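Local coordinates for protein fructokinase (Xylella fastidiosa Temecula1, PDB 3LJS) that probably phosphorylates fructose at the expense of ATP, as a member of the PfkB (ribokinase-type) family of carbohydrate kinases, at residues K89-F94 and A112-F117; C136-T141 and N168-L173. All coordinates share one frame; numbering follows the deposited sequence.

Interaction 1 (K89-F94 and A112-F117); sequences KTALAF and AADLLF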
ATOM      1  N   LYS B  89       5.416  -6.890   1.388  1.00 24.79           N
ATOM      2  CA  LYS B  89       5.826  -5.496   1.378  1.00 24.42           C
ATOM      3  C   LYS B  89       5.802  -4.886   2.770  1.00 23.85           C
ATOM      4  O   LYS B  89       5.164  -5.409   3.691  1.00 23.22           O
ATOM      5  CB  LYS B  89       4.891  -4.686   0.478  1.00 26.23           C
ATOM      6  CG  LYS B  89       4.804  -5.173  -0.963  1.00 29.53           C
ATOM      7  CD  LYS B  89       6.094  -4.905  -1.705  1.00 32.53           C
ATOM      8  CE  LYS B  89       5.978  -5.266  -3.176  1.00 35.12           C
ATOM      9  NZ  LYS B  89       7.275  -5.040  -3.874  1.00 36.94           N
ATOM     10  N   THR B  90       6.504  -3.769   2.910  1.00 22.91           N
ATOM     11  CA  THR B  90       6.534  -3.033   4.161  1.00 21.66           C
ATOM     12  C   THR B  90       5.117  -2.498   4.341  1.00 21.85           C
ATOM     13  O   THR B  90       4.523  -1.967   3.401  1.00 21.94           O
ATOM     14  CB  THR B  90       7.505  -1.845   4.071  1.00 22.16           C
ATOM     15  OG1 THR B  90       8.826  -2.333   3.806  1.00 22.92           O
ATOM     16  CG2 THR B  90       7.497  -1.047   5.363  1.00 19.86           C
ATOM     17  N   ALA B  91       4.569  -2.650   5.538  1.00 20.45           N
ATOM     18  CA  ALA B  91       3.222  -2.174   5.810  1.00 19.65           C
ATOM     19  C   ALA B  91       3.116  -0.664   5.629  1.00 22.03           C
ATOM     20  O   ALA B  91       4.079   0.078   5.868  1.00 21.90           O
ATOM     21  CB  ALA B  91       2.812  -2.550   7.231  1.00 17.57           C
ATOM     22  N   LEU B  92       1.934  -0.216   5.220  1.00 21.74           N
ATOM     23  CA  LEU B  92       1.669   1.201   5.020  1.00 23.51           C
ATOM     24  C   LEU B  92       0.453   1.592   5.841  1.00 24.64           C
ATOM     25  O   LEU B  92      -0.521   0.840   5.929  1.00 24.30           O
ATOM     26  CB  LEU B  92       1.385   1.509   3.542  1.00 24.13           C
ATOM     27  CG  LEU B  92       2.435   1.158   2.492  1.00 23.79           C
ATOM     28  CD1 LEU B  92       1.870   1.486   1.104  1.00 23.59           C
ATOM     29  CD2 LEU B  92       3.725   1.929   2.748  1.00 22.97           C
ATOM     30  N   ALA B  93       0.518   2.770   6.446  1.00 23.90           N
ATOM     31  CA  ALA B  93      -0.582   3.287   7.240  1.00 26.01           C
ATOM     32  C   ALA B  93      -0.922   4.657   6.670  1.00 27.40           C
ATOM     33  O   ALA B  93      -0.201   5.629   6.896  1.00 27.55           O
ATOM     34  CB  ALA B  93      -0.168   3.411   8.706  1.00 25.36           C
ATOM     35  N   PHE B  94      -2.004   4.727   5.903  1.00 29.08           N
ATOM     36  CA  PHE B  94      -2.425   5.986   5.308  1.00 29.34           C
ATOM     37  C   PHE B  94      -3.255   6.771   6.314  1.00 31.40           C
ATOM     38  O   PHE B  94      -4.200   6.243   6.901  1.00 31.56           O
ATOM     39  CB  PHE B  94      -3.230   5.721   4.033  1.00 27.98           C
ATOM     40  CG  PHE B  94      -2.380   5.375   2.846  1.00 27.38           C
ATOM     41  CD1 PHE B  94      -1.832   6.378   2.055  1.00 25.86           C
ATOM     42  CD2 PHE B  94      -2.095   4.048   2.538  1.00 26.96           C
ATOM     43  CE1 PHE B  94      -1.012   6.074   0.976  1.00 25.79           C
ATOM     44  CE2 PHE B  94      -1.275   3.726   1.464  1.00 27.37           C
ATOM     45  CZ  PHE B  94      -0.728   4.746   0.677  1.00 28.71           C
ATOM     46  N   ALA B 112       2.028  -8.271   5.502  1.00 25.32           N
ATOM     47  CA  ALA B 112       3.108  -7.291   5.538  1.00 24.48           C
ATOM     48  C   ALA B 112       4.397  -7.937   6.039  1.00 23.78           C
ATOM     49  O   ALA B 112       4.370  -8.962   6.722  1.00 23.54           O
ATOM     50  CB  ALA B 112       2.726  -6.111   6.433  1.00 22.78           C
ATOM     51  N   ALA B 113       5.524  -7.324   5.707  1.00 21.74           N
ATOM     52  CA  ALA B 113       6.819  -7.851   6.100  1.00 21.08           C
ATOM     53  C   ALA B 113       7.000  -8.078   7.599  1.00 21.54           C
ATOM     54  O   ALA B 113       7.487  -9.134   8.013  1.00 21.09           O
ATOM     55  CB  ALA B 113       7.921  -6.936   5.582  1.00 20.56           C
ATOM     56  N   ASP B 114       6.607  -7.101   8.414  1.00 21.41           N
ATOM     57  CA  ASP B 114       6.797  -7.218   9.862  1.00 21.89           C
ATOM     58  C   ASP B 114       6.078  -8.411  10.493  1.00 22.03           C
ATOM     59  O   ASP B 114       6.485  -8.903  11.549  1.00 21.26           O
ATOM     60  CB  ASP B 114       6.383  -5.917  10.575  1.00 20.05           C
ATOM     61  CG  ASP B 114       4.881  -5.762  10.695  1.00 21.34           C
ATOM     62  OD1 ASP B 114       4.239  -5.238   9.754  1.00 24.75           O
ATOM     63  OD2 ASP B 114       4.333  -6.170  11.741  1.00 24.54           O
ATOM     64  N   LEU B 115       5.017  -8.878   9.840  1.00 22.46           N
ATOM     65  CA  LEU B 115       4.243 -10.020  10.333  1.00 23.00           C
ATOM     66  C   LEU B 115       4.946 -11.364  10.129  1.00 22.47           C
ATOM     67  O   LEU B 115       4.527 -12.376  10.688  1.00 21.73           O
ATOM     68  CB  LEU B 115       2.889 -10.088   9.619  1.00 24.43           C
ATOM     69  CG  LEU B 115       1.614  -9.444  10.175  1.00 28.36           C
ATOM     70  CD1 LEU B 115       1.844  -8.841  11.537  1.00 28.13           C
ATOM     71  CD2 LEU B 115       1.122  -8.414   9.187  1.00 26.05           C
ATOM     72  N   LEU B 116       6.010 -11.372   9.333  1.00 22.17           N
ATOM     73  CA  LEU B 116       6.719 -12.613   9.027  1.00 22.46           C
ATOM     74  C   LEU B 116       7.929 -12.932   9.897  1.00 22.52           C
ATOM     75  O   LEU B 116       8.636 -13.910   9.648  1.00 20.56           O
ATOM     76  CB  LEU B 116       7.120 -12.613   7.548  1.00 22.69           C
ATOM     77  CG  LEU B 116       6.152 -13.213   6.514  1.00 28.21           C
ATOM     78  CD1 LEU B 116       4.728 -13.237   7.017  1.00 29.38           C
ATOM     79  CD2 LEU B 116       6.266 -12.419   5.224  1.00 27.82           C
ATOM     80  N   PHE B 117       8.175 -12.114  10.914  1.00 22.33           N
ATOM     81  CA  PHE B 117       9.294 -12.368  11.815  1.00 21.37           C
ATOM     82  C   PHE B 117       8.949 -13.650  12.578  1.00 20.22           C
ATOM     83  O   PHE B 117       7.832 -13.804  13.061  1.00 20.10           O
ATOM     84  CB  PHE B 117       9.452 -11.208  12.806  1.00 20.07           C
ATOM     85  CG  PHE B 117      10.721 -11.264  13.616  1.00 20.98           C
ATOM     86  CD1 PHE B 117      11.807 -10.454  13.289  1.00 19.98           C
ATOM     87  CD2 PHE B 117      10.831 -12.122  14.709  1.00 20.19           C
ATOM     88  CE1 PHE B 117      12.986 -10.494  14.041  1.00 20.36           C
ATOM     89  CE2 PHE B 117      12.006 -12.171  15.467  1.00 20.44           C
ATOM     90  CZ  PHE B 117      13.085 -11.354  15.132  1.00 19.60           C
TER
HETATM   91  O   HOH W   1       5.739  -4.298   7.674  1.00 22.60           O
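The carbonyl oxygen of K89 and the backbone of A112 and A113 form the tight part of this contact. A113 N donates to K89 O at 2.8 Å, from 41° above the carbonyl plane, and A112 CA lies close to the same oxygen in a C-H...O contact. Two residues past K89, the methyl of A91 meets that of A112, with A91 CB 3.7 Å from A112 CB, while A113 CB leans toward K89 O. A water bridges the two segments: A91 N and D114 N donate to it, and it donates to D114 OD1 at 2.7 Å. CG of D114 lies between its backbone N and carbonyl carbon (chi1 77°), on the side of the water, and OD1 comes to 4.0 Å from A91 CB; OD2 forms a salt bridge with R109. K89 marks the looser side. Its side chain turns away from 112-117, partly exposed, and NZ makes a weak hydrogen bond to S106 of the second subunit. The chain then enters strand 92-97 of the small four-stranded sheet, which meets the second subunit, Y108 OH of that subunit hydrogen-bonding to T90 O, and in PfkB kinases typically forms a lid over the active site.

Interaction 2 (C136-T141 and N168-L173); sequences CSNSMT and NFRPML. With PO4 (phosphate ion), chain C.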
ATOM      1  N   CYS B 136       4.426  -4.180  21.699  1.00 18.97           N
ATOM      2  CA  CYS B 136       3.078  -3.613  21.639  1.00 20.14           C
ATOM      3  C   CYS B 136       2.137  -4.684  21.082  1.00 19.42           C
ATOM      4  O   CYS B 136       2.605  -5.705  20.592  1.00 20.25           O
ATOM      5  CB  CYS B 136       3.075  -2.371  20.744  1.00 21.18           C
ATOM      6  SG  CYS B 136       4.087  -1.006  21.422  1.00 28.98           S
ATOM      7  N   SER B 137       0.825  -4.462  21.145  1.00 19.16           N
ATOM      8  CA  SER B 137      -0.116  -5.482  20.670  1.00 21.01           C
ATOM      9  C   SER B 137      -0.240  -5.641  19.155  1.00 21.56           C
ATOM     10  O   SER B 137      -0.840  -6.609  18.683  1.00 22.50           O
ATOM     11  CB  SER B 137      -1.514  -5.251  21.266  1.00 19.87           C
ATOM     12  OG  SER B 137      -2.138  -4.116  20.693  1.00 20.94           O
ATOM     13  N   ASN B 138       0.323  -4.717  18.384  1.00 21.40           N
ATOM     14  CA  ASN B 138       0.222  -4.833  16.933  1.00 22.97           C
ATOM     15  C   ASN B 138       0.947  -6.058  16.401  1.00 22.37           C
ATOM     16  O   ASN B 138       0.604  -6.572  15.336  1.00 23.41           O
ATOM     17  CB  ASN B 138       0.737  -3.564  16.259  1.00 23.77           C
ATOM     18  CG  ASN B 138      -0.127  -2.366  16.579  1.00 30.55           C
ATOM     19  OD1 ASN B 138      -1.355  -2.432  16.472  1.00 26.80           O
ATOM     20  ND2 ASN B 138       0.503  -1.264  16.985  1.00 34.06           N
ATOM     21  N   SER B 139       1.934  -6.540  17.147  1.00 21.14           N
ATOM     22  CA  SER B 139       2.660  -7.738  16.732  1.00 21.61           C
ATOM     23  C   SER B 139       1.956  -8.980  17.289  1.00 21.60           C
ATOM     24  O   SER B 139       2.578 -10.021  17.505  1.00 20.96           O
ATOM     25  CB  SER B 139       4.118  -7.687  17.211  1.00 20.12           C
ATOM     26  OG  SER B 139       4.200  -7.641  18.624  1.00 21.17           O
HETATM   27  N   MSE B 140       0.650  -8.857  17.515  1.00 22.95           N
HETATM   28  CA  MSE B 140      -0.164  -9.963  18.021  1.00 24.21           C
HETATM   29  C   MSE B 140      -1.440 -10.106  17.186  1.00 24.84           C
HETATM   30  O   MSE B 140      -2.361 -10.829  17.568  1.00 24.12           O
HETATM   31  CB  MSE B 140      -0.571  -9.713  19.479  1.00 25.33           C
HETATM   32  CG  MSE B 140       0.582  -9.654  20.467  1.00 29.03           C
HETATM   33 SE   MSE B 140      -0.023  -9.209  22.270  1.00 38.01          SE
HETATM   34  CE  MSE B 140       1.731  -9.111  23.101  1.00 29.73           C
ATOM     35  N   THR B 141      -1.485  -9.421  16.047  1.00 23.98           N
ATOM     36  CA  THR B 141      -2.669  -9.432  15.189  1.00 24.14           C
ATOM     37  C   THR B 141      -3.029 -10.762  14.514  1.00 24.77           C
ATOM     38  O   THR B 141      -4.131 -10.910  13.989  1.00 24.39           O
ATOM     39  CB  THR B 141      -2.575  -8.306  14.135  1.00 22.86           C
ATOM     40  OG1 THR B 141      -1.308  -8.367  13.475  1.00 21.27           O
ATOM     41  CG2 THR B 141      -2.713  -6.953  14.812  1.00 23.83           C
ATOM     42  N   ASN B 168      -1.286  -0.329  23.221  1.00 24.31           N
ATOM     43  CA  ASN B 168      -1.368   0.321  21.922  1.00 26.35           C
ATOM     44  C   ASN B 168      -2.366  -0.439  21.039  1.00 26.01           C
ATOM     45  O   ASN B 168      -2.103  -0.715  19.866  1.00 24.75           O
ATOM     46  CB  ASN B 168       0.021   0.313  21.283  1.00 29.65           C
ATOM     47  CG  ASN B 168       0.218   1.444  20.312  1.00 33.91           C
ATOM     48  OD1 ASN B 168       0.136   1.258  19.093  1.00 39.43           O
ATOM     49  ND2 ASN B 168       0.471   2.636  20.841  1.00 32.53           N
ATOM     50  N   PHE B 169      -3.514  -0.766  21.620  1.00 24.94           N
ATOM     51  CA  PHE B 169      -4.555  -1.520  20.931  1.00 26.03           C
ATOM     52  C   PHE B 169      -5.213  -0.772  19.769  1.00 26.01           C
ATOM     53  O   PHE B 169      -5.788   0.300  19.945  1.00 25.35           O
ATOM     54  CB  PHE B 169      -5.613  -1.954  21.951  1.00 26.56           C
ATOM     55  CG  PHE B 169      -6.626  -2.925  21.415  1.00 26.07           C
ATOM     56  CD1 PHE B 169      -6.252  -3.932  20.532  1.00 26.10           C
ATOM     57  CD2 PHE B 169      -7.956  -2.852  21.824  1.00 27.47           C
ATOM     58  CE1 PHE B 169      -7.192  -4.856  20.060  1.00 28.73           C
ATOM     59  CE2 PHE B 169      -8.904  -3.768  21.362  1.00 28.21           C
ATOM     60  CZ  PHE B 169      -8.523  -4.771  20.479  1.00 27.87           C
ATOM     61  N   ARG B 170      -5.121  -1.361  18.579  1.00 25.49           N
ATOM     62  CA  ARG B 170      -5.704  -0.783  17.373  1.00 27.39           C
ATOM     63  C   ARG B 170      -6.584  -1.852  16.720  1.00 26.98           C
ATOM     64  O   ARG B 170      -6.124  -2.619  15.869  1.00 24.18           O
ATOM     65  CB  ARG B 170      -4.594  -0.350  16.418  1.00 28.55           C
ATOM     66  CG  ARG B 170      -3.655   0.698  17.006  1.00 36.50           C
ATOM     67  CD  ARG B 170      -4.358   2.033  17.204  1.00 40.04           C
ATOM     68  NE  ARG B 170      -3.460   3.053  17.741  1.00 44.95           N
ATOM     69  CZ  ARG B 170      -3.163   3.200  19.030  1.00 46.13           C
ATOM     70  NH1 ARG B 170      -3.698   2.393  19.937  1.00 46.86           N
ATOM     71  NH2 ARG B 170      -2.326   4.157  19.412  1.00 47.58           N
ATOM     72  N   PRO B 171      -7.863  -1.915  17.123  1.00 28.28           N
ATOM     73  CA  PRO B 171      -8.871  -2.865  16.635  1.00 29.93           C
ATOM     74  C   PRO B 171      -8.912  -3.057  15.119  1.00 30.95           C
ATOM     75  O   PRO B 171      -9.143  -4.166  14.641  1.00 30.22           O
ATOM     76  CB  PRO B 171     -10.177  -2.287  17.174  1.00 30.22           C
ATOM     77  CG  PRO B 171      -9.756  -1.657  18.456  1.00 31.23           C
ATOM     78  CD  PRO B 171      -8.470  -0.957  18.067  1.00 28.98           C
HETATM   79  N   MSE B 172      -8.690  -1.981  14.371  1.00 32.41           N
HETATM   80  CA  MSE B 172      -8.715  -2.044  12.909  1.00 36.69           C
HETATM   81  C   MSE B 172      -7.756  -3.062  12.309  1.00 34.52           C
HETATM   82  O   MSE B 172      -8.039  -3.644  11.263  1.00 33.45           O
HETATM   83  CB  MSE B 172      -8.388  -0.679  12.307  1.00 42.38           C
HETATM   84  CG  MSE B 172      -9.503   0.338  12.384  1.00 53.39           C
HETATM   85 SE   MSE B 172      -8.987   1.964  11.464  1.00 70.65          SE
HETATM   86  CE  MSE B 172      -8.640   1.208   9.717  1.00 60.56           C
ATOM     87  N   LEU B 173      -6.621  -3.266  12.968  1.00 31.42           N
ATOM     88  CA  LEU B 173      -5.604  -4.190  12.481  1.00 27.54           C
ATOM     89  C   LEU B 173      -5.858  -5.667  12.770  1.00 26.98           C
ATOM     90  O   LEU B 173      -5.108  -6.530  12.308  1.00 25.03           O
ATOM     91  CB  LEU B 173      -4.241  -3.790  13.049  1.00 27.27           C
ATOM     92  CG  LEU B 173      -3.670  -2.464  12.550  1.00 26.41           C
ATOM     93  CD1 LEU B 173      -2.396  -2.126  13.315  1.00 26.32           C
ATOM     94  CD2 LEU B 173      -3.385  -2.573  11.057  1.00 26.33           C
TER
HETATM   95  P   PO4 C 501       1.351   5.055  17.926  1.00 70.90           P
HETATM   96  O1  PO4 C 501       1.083   6.516  17.898  1.00 71.27           O
HETATM   97  O2  PO4 C 501       1.607   4.624  19.324  1.00 70.53           O
HETATM   98  O3  PO4 C 501       0.171   4.326  17.390  1.00 71.61           O
HETATM   99  O4  PO4 C 501       2.542   4.755  17.089  1.00 70.65           O
HETATM  100  O   HOH W   2      -3.286  -3.630  18.202  1.00 21.34           O
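C136-T141 and N168-L173 run side by side as loops, each with a short 3-10 turn, their CA atoms 5.9 Å apart at C136 and N168 and 6.6 Å at T141 and L173. N138 is at the middle of the contact, and the two ends of its amide do different work. ND2 makes a weak bond to N168 OD1 at 3.3 Å, the two amide planes nearly perpendicular, and also binds E12. OD1 touches L173 CD1 and accepts from a water that S137 OG shares; R170 N donates to that water at 2.9 Å, so it bridges both loops. The S137 hydroxyl, hydrogen-bonded to L167 O, also sits at the edge of the F169 ring. Farther along, T141 CG2 packs on L173 CB at 3.9 Å.

N168 ND2 donates to phosphate O2 at 2.7 Å, whereas R170 NH2 reaches O3 only weakly. N168 OD1 lies over the centre of the R170 guanidinium, whose NH1 is held by F169 O. R170 binds ATP in a structure of this protein, so the phosphate, probably from the crystallisation liquor, probably marks part of the nucleotide region, with K195 and G261 near N168. The loops leave the neighbouring parallel strands 130-136 and 162-166 of the large sheet. C136 and N168 pack against helix 38-49, M140 against helix 143-158, and L173 against F107 of strand 103-108.

In the fold
From the N terminus, the chain first meets interaction 1: residues 89-94 lead into strand 92-97, the hairpin with 103-108 follows, and 112-117 returns to close that short loop. The path then runs through helix 124-129 into strand 130-136 of the large sheet, where interaction 2 begins; it closes after helix 143-158 and strand 162-166. The two loops therefore follow one another, neither nesting nor crossing. Their centres lie about 13 Å apart and they touch where L115 packs on T141. R109 joins them, pairing with D114 and donating to N138 and T141. They connect the small lid sheet to loops at the C-terminal ends of central strands of the large sheet, beside the ATP site.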